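Local coordinates for cerato-platanin-like protein (Moniliophthora perniciosa, PDB 3SUK) that is of unknown function but belongs to the secreted cerato-platanin family and adopts its double-psi beta-barrel fold, at residues 39-44 and 79-84; 88-93 and 113-118; 92-97 and 104-109; 99-104 and 109-114. All coordinates share one frame; numbering follows the deposited sequence.

Contact 1 (39-44 and 79-84)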
loop_
_atom_site.group_PDB
_atom_site.type_symbol
_atom_site.label_atom_id
_atom_site.label_comp_id
_atom_site.label_asym_id
_atom_site.label_seq_id
_atom_site.Cartn_x
_atom_site.Cartn_y
_atom_site.Cartn_z
ATOM N N GLY A 39 -8.898 6.745 4.308
ATOM C CA GLY A 39 -9.016 7.889 3.417
ATOM C C GLY A 39 -8.174 9.097 3.837
ATOM O O GLY A 39 -7.858 9.920 3.052
ATOM N N SER A 40 -7.857 9.201 5.104
ATOM C CA SER A 40 -6.963 10.225 5.608
ATOM C C SER A 40 -5.457 10.076 5.287
ATOM O O SER A 40 -4.709 10.998 5.417
ATOM C CB SER A 40 -7.178 10.436 7.114
ATOM O OG SER A 40 -6.592 9.424 7.882
ATOM N N VAL A 41 -5.029 8.875 4.920
ATOM C CA VAL A 41 -3.659 8.717 4.537
ATOM C C VAL A 41 -3.453 9.603 3.282
ATOM O O VAL A 41 -4.226 9.555 2.395
ATOM C CB VAL A 41 -3.379 7.245 4.228
ATOM C CG1 VAL A 41 -1.922 7.109 3.834
ATOM C CG2 VAL A 41 -3.696 6.361 5.486
ATOM N N PRO A 42 -2.377 10.381 3.227
ATOM C CA PRO A 42 -2.282 11.400 2.186
ATOM C C PRO A 42 -2.249 10.874 0.756
ATOM O O PRO A 42 -2.576 11.574 -0.142
ATOM C CB PRO A 42 -0.984 12.161 2.547
ATOM C CG PRO A 42 -0.841 11.970 3.978
ATOM C CD PRO A 42 -1.328 10.575 4.238
ATOM N N THR A 43 -1.833 9.635 0.567
ATOM C CA THR A 43 -1.735 9.054 -0.767
ATOM C C THR A 43 -3.000 8.261 -1.152
ATOM O O THR A 43 -3.041 7.667 -2.168
ATOM C CB THR A 43 -0.506 8.131 -0.823
ATOM O OG1 THR A 43 -0.630 7.173 0.213
ATOM C CG2 THR A 43 0.783 8.919 -0.562
ATOM N N PHE A 44 -4.021 8.261 -0.317
ATOM C CA PHE A 44 -5.156 7.388 -0.562
ATOM C C PHE A 44 -5.695 7.688 -1.967
ATOM O O PHE A 44 -5.849 8.823 -2.324
ATOM C CB PHE A 44 -6.289 7.655 0.455
ATOM C CG PHE A 44 -7.507 6.781 0.231
ATOM C CD1 PHE A 44 -7.579 5.552 0.806
ATOM C CD2 PHE A 44 -8.548 7.194 -0.574
ATOM C CE1 PHE A 44 -8.657 4.735 0.611
ATOM C CE2 PHE A 44 -9.631 6.379 -0.760
ATOM C CZ PHE A 44 -9.669 5.148 -0.157
ATOM N N ASN A 79 3.290 6.172 -5.756
ATOM C CA ASN A 79 3.759 6.183 -4.403
ATOM C C ASN A 79 2.657 5.735 -3.436
ATOM O O ASN A 79 1.546 6.139 -3.529
ATOM C CB ASN A 79 4.251 7.582 -4.023
ATOM C CG ASN A 79 5.397 8.079 -4.918
ATOM O OD1 ASN A 79 6.182 7.343 -5.407
ATOM N ND2 ASN A 79 5.388 9.339 -5.160
ATOM N N LEU A 80 3.020 4.828 -2.553
ATOM C CA LEU A 80 2.064 4.089 -1.765
ATOM C C LEU A 80 2.516 3.965 -0.323
ATOM O O LEU A 80 3.647 3.727 -0.067
ATOM C CB LEU A 80 1.871 2.697 -2.391
ATOM C CG LEU A 80 0.840 1.818 -1.646
ATOM C CD1 LEU A 80 -0.102 1.119 -2.636
ATOM C CD2 LEU A 80 1.552 0.739 -0.792
ATOM N N VAL A 81 1.583 4.076 0.615
ATOM C CA VAL A 81 1.894 3.917 2.039
ATOM C C VAL A 81 1.454 2.553 2.516
ATOM O O VAL A 81 0.360 2.178 2.339
ATOM C CB VAL A 81 1.200 5.017 2.921
ATOM C CG1 VAL A 81 1.471 4.786 4.435
ATOM C CG2 VAL A 81 1.716 6.430 2.493
ATOM N N ALA A 82 2.362 1.887 3.186
ATOM C CA ALA A 82 2.063 0.604 3.802
ATOM C C ALA A 82 1.561 0.783 5.228
ATOM O O ALA A 82 2.168 1.418 5.995
ATOM C CB ALA A 82 3.298 -0.302 3.724
ATOM N N ILE A 83 0.396 0.218 5.469
ATOM C CA ILE A 83 -0.297 0.349 6.752
ATOM C C ILE A 83 -0.689 -0.959 7.469
ATOM O O ILE A 83 -1.383 -0.923 8.446
ATOM C CB ILE A 83 -1.575 1.209 6.549
ATOM C CG1 ILE A 83 -2.638 0.478 5.711
ATOM C CG2 ILE A 83 -1.196 2.567 5.928
ATOM C CD1 ILE A 83 -4.000 1.127 5.702
ATOM N N ASP A 84 -0.321 -2.094 6.899
ATOM C CA ASP A 84 -0.820 -3.376 7.407
ATOM C C ASP A 84 0.191 -4.444 7.005
ATOM O O ASP A 84 1.016 -4.198 6.178
ATOM C CB ASP A 84 -2.211 -3.636 6.807
ATOM C CG ASP A 84 -3.053 -4.687 7.555
ATOM O OD1 ASP A 84 -2.631 -5.152 8.589
ATOM O OD2 ASP A 84 -4.115 -4.973 6.996
#
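Val41 and Thr43 rest on Val81, where the loop between strands 4-8 and 47-50 of the double-psi beta-barrel packs on strand 74-83. The two valines meet at a slant: Val41 CG1 approaches Val81 CB at 3.9 Å and lies equally near Val81 CG2, so one methyl sits against the branch point of the other side chain. That methyl is carried forward because Val41 holds CG1 anti to its own N (chi1 -180°). Thr43 comes in at roughly a right angle to Val81, and its hydroxyl leads: Thr43 OG1 stands 3.4 Å from Val81 CG2, and Thr43 CG2 is 4.0 Å from the same methyl. The polar need of OG1 is met elsewhere, by a hydrogen bond with His46 O, so toward Val81 it acts as a packing surface. Replacing Thr43 by an alanine would probably leave His46 O without this hydroxyl partner and open a gap beside Val81 CG2. A type I beta turn from Val41 to Phe44, closed by Phe44 N to Val41 O at 3.0 Å, brings both contacting side chains to the strand while Phe44 points its CB away from it. Backbone pairing of Val81 with His46 and Gly48 ties the same strand to the residues following the turn. Beyond Val81, Thr43 CB reaches the strand backbone itself, 3.9 Å from Asn79 O.

Contact 2 (88-93 and 113-118)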
loop_
_atom_site.group_PDB
_atom_site.type_symbol
_atom_site.label_atom_id
_atom_site.label_comp_id
_atom_site.label_asym_id
_atom_site.label_seq_id
_atom_site.Cartn_x
_atom_site.Cartn_y
_atom_site.Cartn_z
ATOM N N ASN A 88 2.998 -11.779 1.732
ATOM C CA ASN A 88 3.944 -11.878 0.620
ATOM C C ASN A 88 3.881 -10.661 -0.322
ATOM O O ASN A 88 3.032 -10.613 -1.150
ATOM C CB ASN A 88 3.609 -13.186 -0.143
ATOM C CG ASN A 88 4.408 -13.403 -1.371
ATOM O OD1 ASN A 88 5.492 -12.980 -1.493
ATOM N ND2 ASN A 88 3.853 -14.181 -2.254
ATOM N N GLY A 89 4.837 -9.769 -0.232
ATOM C CA GLY A 89 4.784 -8.518 -0.980
ATOM C C GLY A 89 3.646 -7.575 -0.584
ATOM O O GLY A 89 3.420 -7.384 0.576
ATOM N N PHE A 90 2.950 -7.045 -1.572
ATOM C CA PHE A 90 1.926 -6.027 -1.312
ATOM C C PHE A 90 0.509 -6.524 -1.573
ATOM O O PHE A 90 0.243 -7.160 -2.562
ATOM C CB PHE A 90 2.104 -4.780 -2.223
ATOM C CG PHE A 90 3.354 -3.986 -1.986
ATOM C CD1 PHE A 90 3.402 -3.086 -0.963
ATOM C CD2 PHE A 90 4.435 -4.064 -2.861
ATOM C CE1 PHE A 90 4.518 -2.352 -0.755
ATOM C CE2 PHE A 90 5.569 -3.318 -2.636
ATOM C CZ PHE A 90 5.567 -2.444 -1.583
ATOM N N ASN A 91 -0.393 -6.177 -0.676
ATOM C CA ASN A 91 -1.813 -6.245 -0.953
ATOM C C ASN A 91 -2.376 -4.815 -0.902
ATOM O O ASN A 91 -2.470 -4.241 0.110
ATOM C CB ASN A 91 -2.571 -7.070 0.096
ATOM C CG ASN A 91 -1.956 -8.422 0.394
ATOM O OD1 ASN A 91 -1.315 -9.042 -0.398
ATOM N ND2 ASN A 91 -2.189 -8.853 1.589
ATOM N N VAL A 92 -2.779 -4.314 -2.057
ATOM C CA VAL A 92 -3.149 -2.904 -2.196
ATOM C C VAL A 92 -4.606 -2.675 -2.560
ATOM O O VAL A 92 -5.274 -3.543 -2.955
ATOM C CB VAL A 92 -2.210 -2.149 -3.212
ATOM C CG1 VAL A 92 -0.726 -2.367 -2.795
ATOM C CG2 VAL A 92 -2.492 -2.566 -4.672
ATOM N N ALA A 93 -5.059 -1.438 -2.424
ATOM C CA ALA A 93 -6.429 -1.132 -2.839
ATOM C C ALA A 93 -6.542 -1.457 -4.331
ATOM O O ALA A 93 -5.646 -1.239 -5.082
ATOM C CB ALA A 93 -6.738 0.342 -2.580
ATOM N N VAL A 113 5.995 -6.669 -9.338
ATOM C CA VAL A 113 6.330 -5.261 -9.471
ATOM C C VAL A 113 7.735 -4.976 -8.995
ATOM O O VAL A 113 8.332 -5.787 -8.398
ATOM C CB VAL A 113 5.334 -4.352 -8.712
ATOM C CG1 VAL A 113 3.926 -4.579 -9.241
ATOM C CG2 VAL A 113 5.385 -4.587 -7.158
ATOM N N GLN A 114 8.248 -3.830 -9.376
ATOM C CA GLN A 114 9.453 -3.307 -8.802
ATOM C C GLN A 114 9.064 -2.309 -7.695
ATOM O O GLN A 114 8.158 -1.545 -7.836
ATOM C CB GLN A 114 10.321 -2.639 -9.871
ATOM C CG GLN A 114 10.967 -3.606 -10.821
ATOM C CD GLN A 114 11.997 -4.477 -10.168
ATOM O OE1 GLN A 114 12.837 -4.013 -9.452
ATOM N NE2 GLN A 114 11.923 -5.758 -10.429
ATOM N N SER A 115 9.721 -2.427 -6.568
ATOM C CA SER A 115 9.411 -1.589 -5.431
ATOM C C SER A 115 10.709 -0.999 -4.859
ATOM O O SER A 115 11.694 -1.681 -4.677
ATOM C CB SER A 115 8.687 -2.430 -4.372
ATOM O OG SER A 115 8.489 -1.679 -3.186
ATOM N N GLN A 116 10.643 0.291 -4.582
ATOM C CA GLN A 116 11.725 1.008 -3.961
ATOM C C GLN A 116 11.165 1.849 -2.810
ATOM O O GLN A 116 10.428 2.747 -3.078
ATOM C CB GLN A 116 12.341 1.951 -5.013
ATOM C CG GLN A 116 13.528 2.713 -4.541
ATOM C CD GLN A 116 14.513 1.817 -3.806
ATOM O OE1 GLN A 116 15.154 0.970 -4.404
ATOM N NE2 GLN A 116 14.609 1.980 -2.514
ATOM N N GLN A 117 11.574 1.626 -1.585
ATOM C CA GLN A 117 11.236 2.564 -0.538
ATOM C C GLN A 117 11.861 3.924 -0.808
ATOM O O GLN A 117 12.974 3.999 -1.280
ATOM C CB GLN A 117 11.714 2.039 0.814
ATOM C CG GLN A 117 11.133 2.863 1.926
ATOM C CD GLN A 117 11.559 2.462 3.286
ATOM O OE1 GLN A 117 12.446 1.679 3.481
ATOM N NE2 GLN A 117 10.928 3.015 4.220
ATOM N N VAL A 118 11.106 4.956 -0.487
ATOM C CA VAL A 118 11.518 6.333 -0.564
ATOM C C VAL A 118 11.227 7.005 0.794
ATOM O O VAL A 118 10.737 6.410 1.715
ATOM C CB VAL A 118 10.806 7.100 -1.710
ATOM C CG1 VAL A 118 11.205 6.526 -3.071
ATOM C CG2 VAL A 118 9.303 7.042 -1.523
#
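This is a small, buried side-chain contact across the interior of the fold, in which Phe90 of strand 90-92 reaches Val113 and Ser115 of strand 110-118; the surface buried between the segments is only 96 Å². Ser115 meets the ring at its edge. Its OG lies near the ring plane, 3.4 Å from both Phe90 CE2 and Phe90 CZ, while Ser115 CB follows in the plane at 3.7 Å from Phe90 CE2. The hydroxyl is brought there by a chi1 of 174°, which sets OG opposite the backbone N of Ser115. Val113 approaches the same side chain obliquely, with its CG2 4.4 Å from Phe90 CD2, a looser apolar touch. In the double-psi beta-barrel fold of this family, these strands are not neighbours in the sheet: strand 4-8 separates them along one path, and Val4 of that strand touches both Phe90 and Val113. The ring also packs edge-to-face with Tyr65 of strand 64-71, and the side chain of Ser115 also touches Tyr65. A serine in place of Phe90 would probably open a gap beside Ser115 and Val113 and deprive Tyr65 of its aromatic partner. Within the edge contact the serine methylene sits nearer one corner of the ring than the other, Ser115 CB being 4.2 Å from Phe90 CZ.

Contact 3 (92-97 and 104-109)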
loop_
_atom_site.group_PDB
_atom_site.type_symbol
_atom_site.label_atom_id
_atom_site.label_comp_id
_atom_site.label_asym_id
_atom_site.label_seq_id
_atom_site.Cartn_x
_atom_site.Cartn_y
_atom_site.Cartn_z
ATOM N N VAL A 92 -2.779 -4.314 -2.057
ATOM C CA VAL A 92 -3.149 -2.904 -2.196
ATOM C C VAL A 92 -4.606 -2.675 -2.560
ATOM O O VAL A 92 -5.274 -3.543 -2.955
ATOM C CB VAL A 92 -2.210 -2.149 -3.212
ATOM C CG1 VAL A 92 -0.726 -2.367 -2.795
ATOM C CG2 VAL A 92 -2.492 -2.566 -4.672
ATOM N N ALA A 93 -5.059 -1.438 -2.424
ATOM C CA ALA A 93 -6.429 -1.132 -2.839
ATOM C C ALA A 93 -6.542 -1.457 -4.331
ATOM O O ALA A 93 -5.646 -1.239 -5.082
ATOM C CB ALA A 93 -6.738 0.342 -2.580
ATOM N N GLN A 94 -7.694 -1.949 -4.737
ATOM C CA GLN A 94 -7.875 -2.241 -6.138
ATOM C C GLN A 94 -7.614 -0.953 -6.943
ATOM O O GLN A 94 -7.014 -0.998 -7.988
ATOM C CB GLN A 94 -9.313 -2.733 -6.403
ATOM C CG GLN A 94 -9.498 -3.164 -7.857
ATOM C CD GLN A 94 -10.959 -3.441 -8.171
ATOM O OE1 GLN A 94 -11.632 -4.073 -7.418
ATOM N NE2 GLN A 94 -11.405 -2.992 -9.339
ATOM N N ALA A 95 -8.045 0.179 -6.454
ATOM C CA ALA A 95 -7.897 1.401 -7.218
ATOM C C ALA A 95 -6.419 1.690 -7.516
ATOM O O ALA A 95 -6.084 2.128 -8.616
ATOM C CB ALA A 95 -8.534 2.534 -6.495
ATOM N N ALA A 96 -5.562 1.412 -6.553
ATOM C CA ALA A 96 -4.141 1.554 -6.724
ATOM C C ALA A 96 -3.572 0.597 -7.749
ATOM O O ALA A 96 -2.783 0.993 -8.544
ATOM C CB ALA A 96 -3.420 1.393 -5.411
ATOM N N MET A 97 -3.956 -0.663 -7.703
ATOM C CA MET A 97 -3.537 -1.635 -8.688
ATOM C C MET A 97 -4.075 -1.250 -10.063
ATOM O O MET A 97 -3.408 -1.439 -11.035
ATOM C CB MET A 97 -3.926 -3.057 -8.307
ATOM C CG MET A 97 -3.310 -4.070 -9.202
ATOM S SD MET A 97 -3.645 -5.756 -8.628
ATOM C CE MET A 97 -2.773 -6.741 -9.837
ATOM N N ASN A 104 -6.339 -2.704 -15.180
ATOM C CA ASN A 104 -6.296 -4.127 -15.358
ATOM C C ASN A 104 -6.119 -4.970 -14.084
ATOM O O ASN A 104 -5.652 -6.057 -14.117
ATOM C CB ASN A 104 -5.239 -4.469 -16.421
ATOM C CG ASN A 104 -5.673 -4.060 -17.817
ATOM O OD1 ASN A 104 -6.354 -4.800 -18.494
ATOM N ND2 ASN A 104 -5.248 -2.909 -18.226
ATOM N N ALA A 105 -6.505 -4.391 -12.947
ATOM C CA ALA A 105 -6.269 -5.058 -11.674
ATOM C C ALA A 105 -6.983 -6.376 -11.519
ATOM O O ALA A 105 -6.402 -7.359 -11.197
ATOM C CB ALA A 105 -6.688 -4.127 -10.533
ATOM N N VAL A 106 -8.290 -6.351 -11.790
ATOM C CA VAL A 106 -9.079 -7.569 -11.736
ATOM C C VAL A 106 -8.667 -8.574 -12.809
ATOM O O VAL A 106 -8.533 -9.722 -12.559
ATOM C CB VAL A 106 -10.580 -7.254 -11.811
ATOM C CG1 VAL A 106 -11.362 -8.530 -11.779
ATOM C CG2 VAL A 106 -11.008 -6.346 -10.645
ATOM N N ALA A 107 -8.403 -8.053 -13.997
ATOM C CA ALA A 107 -7.996 -8.900 -15.124
ATOM C C ALA A 107 -6.665 -9.622 -14.855
ATOM O O ALA A 107 -6.483 -10.738 -15.248
ATOM C CB ALA A 107 -7.910 -8.098 -16.363
ATOM N N LEU A 108 -5.721 -8.913 -14.261
ATOM C CA LEU A 108 -4.442 -9.530 -13.866
ATOM C C LEU A 108 -4.399 -10.382 -12.580
ATOM O O LEU A 108 -3.841 -11.404 -12.506
ATOM C CB LEU A 108 -3.361 -8.462 -13.884
ATOM C CG LEU A 108 -3.099 -7.962 -15.298
ATOM C CD1 LEU A 108 -2.266 -6.722 -15.222
ATOM C CD2 LEU A 108 -2.414 -9.023 -16.164
ATOM N N GLY A 109 -5.056 -9.871 -11.574
ATOM C CA GLY A 109 -5.113 -10.480 -10.257
ATOM C C GLY A 109 -3.886 -10.376 -9.373
ATOM O O GLY A 109 -3.942 -9.724 -8.365
#
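The backbones come closest where Met97, on helix 94-101, faces Ala105 at the start of the short helix 105-108, their CA atoms 5.3 Å apart. At that close point the small methyl of Ala105 lies along the methionine chain: Ala105 CB is 3.6 Å from Met97 CG, with Met97 CB at 3.7 Å and Met97 SD at 3.9 Å from the same Ala105 CB. Met97 is fully extended, CG anti to N (chi1 -171°) and the chain straight beyond it, which carries its terminal methyl past Ala105 to the far end of the short helix. There Met97 CE lies 3.5 Å from Gly109 O and 4.4 Å from Leu108 CB. Gly109 has just left the helix with positive phi, while its N still closes the last turn by bonding to Ala105 O at 2.9 Å. On the outer side, Gln94 passes Val106 at a slant, and Gln94 NE2 approaches Val106 CG2 at 3.6 Å. The amide is not left to this apolar neighbour, since OE1 bonds to Asn10 ND2 and NE2 to Asp98 OD2. Asp98 uses its other oxygen, OD1, to receive Ala105 N, so one carboxylate ties the amide of Gln94 to the first turn of helix 105-108. Two short helices packed closely through an alanine and a methionine thus form part of the connection from strand 90-92 to strand 110-118 in this double-psi beta-barrel.

Contact 4 (99-104 and 109-114)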
loop_
_atom_site.group_PDB
_atom_site.type_symbol
_atom_site.label_atom_id
_atom_site.label_comp_id
_atom_site.label_asym_id
_atom_site.label_seq_id
_atom_site.Cartn_x
_atom_site.Cartn_y
_atom_site.Cartn_z
ATOM N N GLU A 99 -4.541 1.786 -11.168
ATOM C CA GLU A 99 -3.705 2.889 -11.637
ATOM C C GLU A 99 -2.344 2.365 -12.142
ATOM O O GLU A 99 -1.842 2.794 -13.143
ATOM C CB GLU A 99 -3.541 3.933 -10.551
ATOM C CG GLU A 99 -4.785 4.749 -10.302
ATOM C CD GLU A 99 -4.604 5.658 -9.115
ATOM O OE1 GLU A 99 -3.702 6.497 -9.188
ATOM O OE2 GLU A 99 -5.409 5.573 -8.159
ATOM N N LEU A 100 -1.802 1.390 -11.445
ATOM C CA LEU A 100 -0.538 0.768 -11.755
ATOM C C LEU A 100 -0.574 0.038 -13.054
ATOM O O LEU A 100 0.431 -0.147 -13.650
ATOM C CB LEU A 100 -0.127 -0.157 -10.623
ATOM C CG LEU A 100 1.307 -0.572 -10.501
ATOM C CD1 LEU A 100 2.252 0.638 -10.411
ATOM C CD2 LEU A 100 1.457 -1.382 -9.261
ATOM N N THR A 101 -1.746 -0.447 -13.446
ATOM C CA THR A 101 -1.907 -1.358 -14.559
ATOM C C THR A 101 -2.828 -0.836 -15.688
ATOM O O THR A 101 -3.183 -1.588 -16.516
ATOM C CB THR A 101 -2.474 -2.738 -14.097
ATOM O OG1 THR A 101 -3.768 -2.541 -13.523
ATOM C CG2 THR A 101 -1.613 -3.399 -13.096
ATOM N N ASN A 102 -3.122 0.454 -15.697
ATOM C CA ASN A 102 -4.046 1.076 -16.636
ATOM C C ASN A 102 -5.427 0.425 -16.614
ATOM O O ASN A 102 -6.000 0.232 -17.609
ATOM C CB ASN A 102 -3.470 1.109 -18.082
ATOM C CG ASN A 102 -4.218 2.047 -19.000
ATOM O OD1 ASN A 102 -4.551 3.140 -18.646
ATOM N ND2 ASN A 102 -4.413 1.612 -20.206
ATOM N N GLY A 103 -5.914 0.114 -15.412
ATOM C CA GLY A 103 -7.241 -0.458 -15.270
ATOM C C GLY A 103 -7.379 -1.932 -15.489
ATOM O O GLY A 103 -8.410 -2.351 -15.971
ATOM N N ASN A 104 -6.339 -2.704 -15.180
ATOM C CA ASN A 104 -6.296 -4.127 -15.358
ATOM C C ASN A 104 -6.119 -4.970 -14.084
ATOM O O ASN A 104 -5.652 -6.057 -14.117
ATOM C CB ASN A 104 -5.239 -4.469 -16.421
ATOM C CG ASN A 104 -5.673 -4.060 -17.817
ATOM O OD1 ASN A 104 -6.354 -4.800 -18.494
ATOM N ND2 ASN A 104 -5.248 -2.909 -18.226
ATOM N N GLY A 109 -5.056 -9.871 -11.574
ATOM C CA GLY A 109 -5.113 -10.480 -10.257
ATOM C C GLY A 109 -3.886 -10.376 -9.373
ATOM O O GLY A 109 -3.942 -9.724 -8.365
ATOM N N THR A 110 -2.792 -11.010 -9.786
ATOM C CA THR A 110 -1.479 -10.953 -9.142
ATOM C C THR A 110 -0.375 -10.623 -10.163
ATOM O O THR A 110 -0.323 -11.219 -11.195
ATOM C CB THR A 110 -1.197 -12.283 -8.477
ATOM O OG1 THR A 110 -2.246 -12.566 -7.571
ATOM C CG2 THR A 110 0.065 -12.233 -7.677
ATOM N N ILE A 111 0.487 -9.684 -9.843
ATOM C CA ILE A 111 1.567 -9.250 -10.711
ATOM C C ILE A 111 2.894 -9.161 -9.951
ATOM O O ILE A 111 2.934 -9.192 -8.734
ATOM C CB ILE A 111 1.251 -7.912 -11.393
ATOM C CG1 ILE A 111 1.205 -6.800 -10.332
ATOM C CG2 ILE A 111 0.005 -8.028 -12.286
ATOM C CD1 ILE A 111 0.966 -5.423 -10.847
ATOM N N ASP A 112 3.982 -9.101 -10.691
ATOM C CA ASP A 112 5.299 -8.847 -10.130
ATOM C C ASP A 112 5.648 -7.386 -10.384
ATOM O O ASP A 112 5.584 -6.949 -11.470
ATOM C CB ASP A 112 6.344 -9.742 -10.790
ATOM C CG ASP A 112 6.199 -11.138 -10.391
ATOM O OD1 ASP A 112 5.766 -11.386 -9.311
ATOM O OD2 ASP A 112 6.540 -11.988 -11.189
ATOM N N VAL A 113 5.995 -6.669 -9.338
ATOM C CA VAL A 113 6.330 -5.261 -9.471
ATOM C C VAL A 113 7.735 -4.976 -8.995
ATOM O O VAL A 113 8.332 -5.787 -8.398
ATOM C CB VAL A 113 5.334 -4.352 -8.712
ATOM C CG1 VAL A 113 3.926 -4.579 -9.241
ATOM C CG2 VAL A 113 5.385 -4.587 -7.158
ATOM N N GLN A 114 8.248 -3.830 -9.376
ATOM C CA GLN A 114 9.453 -3.307 -8.802
ATOM C C GLN A 114 9.064 -2.309 -7.695
ATOM O O GLN A 114 8.158 -1.545 -7.836
ATOM C CB GLN A 114 10.321 -2.639 -9.871
ATOM C CG GLN A 114 10.967 -3.606 -10.821
ATOM C CD GLN A 114 11.997 -4.477 -10.168
ATOM O OE1 GLN A 114 12.837 -4.013 -9.452
ATOM N NE2 GLN A 114 11.923 -5.758 -10.429
#
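Helix 94-101 packs by its C-terminal turn on strand 110-118 of the double-psi beta-barrel, and a Schellman motif at Asn102 ends the helix beside the contact. The touching groups are methyls. Leu100 CD2 meets Val113 CG1 at 4.0 Å with the side chains slanted across each other, and lies 4.4 Å from Ile111 CD1. Thr101 CG2 comes to the same Ile111 CD1 at 4.0 Å, so the end of the isoleucine touches two successive residues, Leu100 and Thr101. Ile111 sets CG1 between its N and carbonyl carbon (chi1 67°) and extends beyond it, which carries CD1 to the helix. On the strand, Ile111 and Val113 alternate with Thr110 and Asp112, both exposed. The hydroxyl of Thr101 serves the chain reversal instead: Thr101 OG1 accepts Asn104 N at 3.1 Å, an ST motif, and also bonds to Met97 O. Asn104 ND2 adds a bond to Thr101 O at 3.0 Å, with an N-H...O angle of 164° and the donor tilted 20° from the carbonyl plane. The contact between these segments is therefore apolar, consistent with close packing of buried methyls, while the polar atoms of Thr101 are used within the helix end.

Contact 1 closes along the chain before the other three open, and its centre lies about 12 Å from that of contact 2, about 16 Å from that of contact 3 and about 17 Å from that of contact 4. Leu80 CD1 meets Val92 CG1 at 3.5 Å, and Val92 lies in both contact 2 and contact 3. Contacts 2 and 4 end on strand 110-118. Contacts 3 and 4, centres about 6 Å apart, alternate along the chain, share helix 94-101, and touch through Met97 CE and Ile111 CG2 at 3.9 Å. Contacts 1, 2 and 4 thus reach the same sheet of the barrel, while contacts 3 and 4 involve the helical connection from strand 90-92 to strand 110-118.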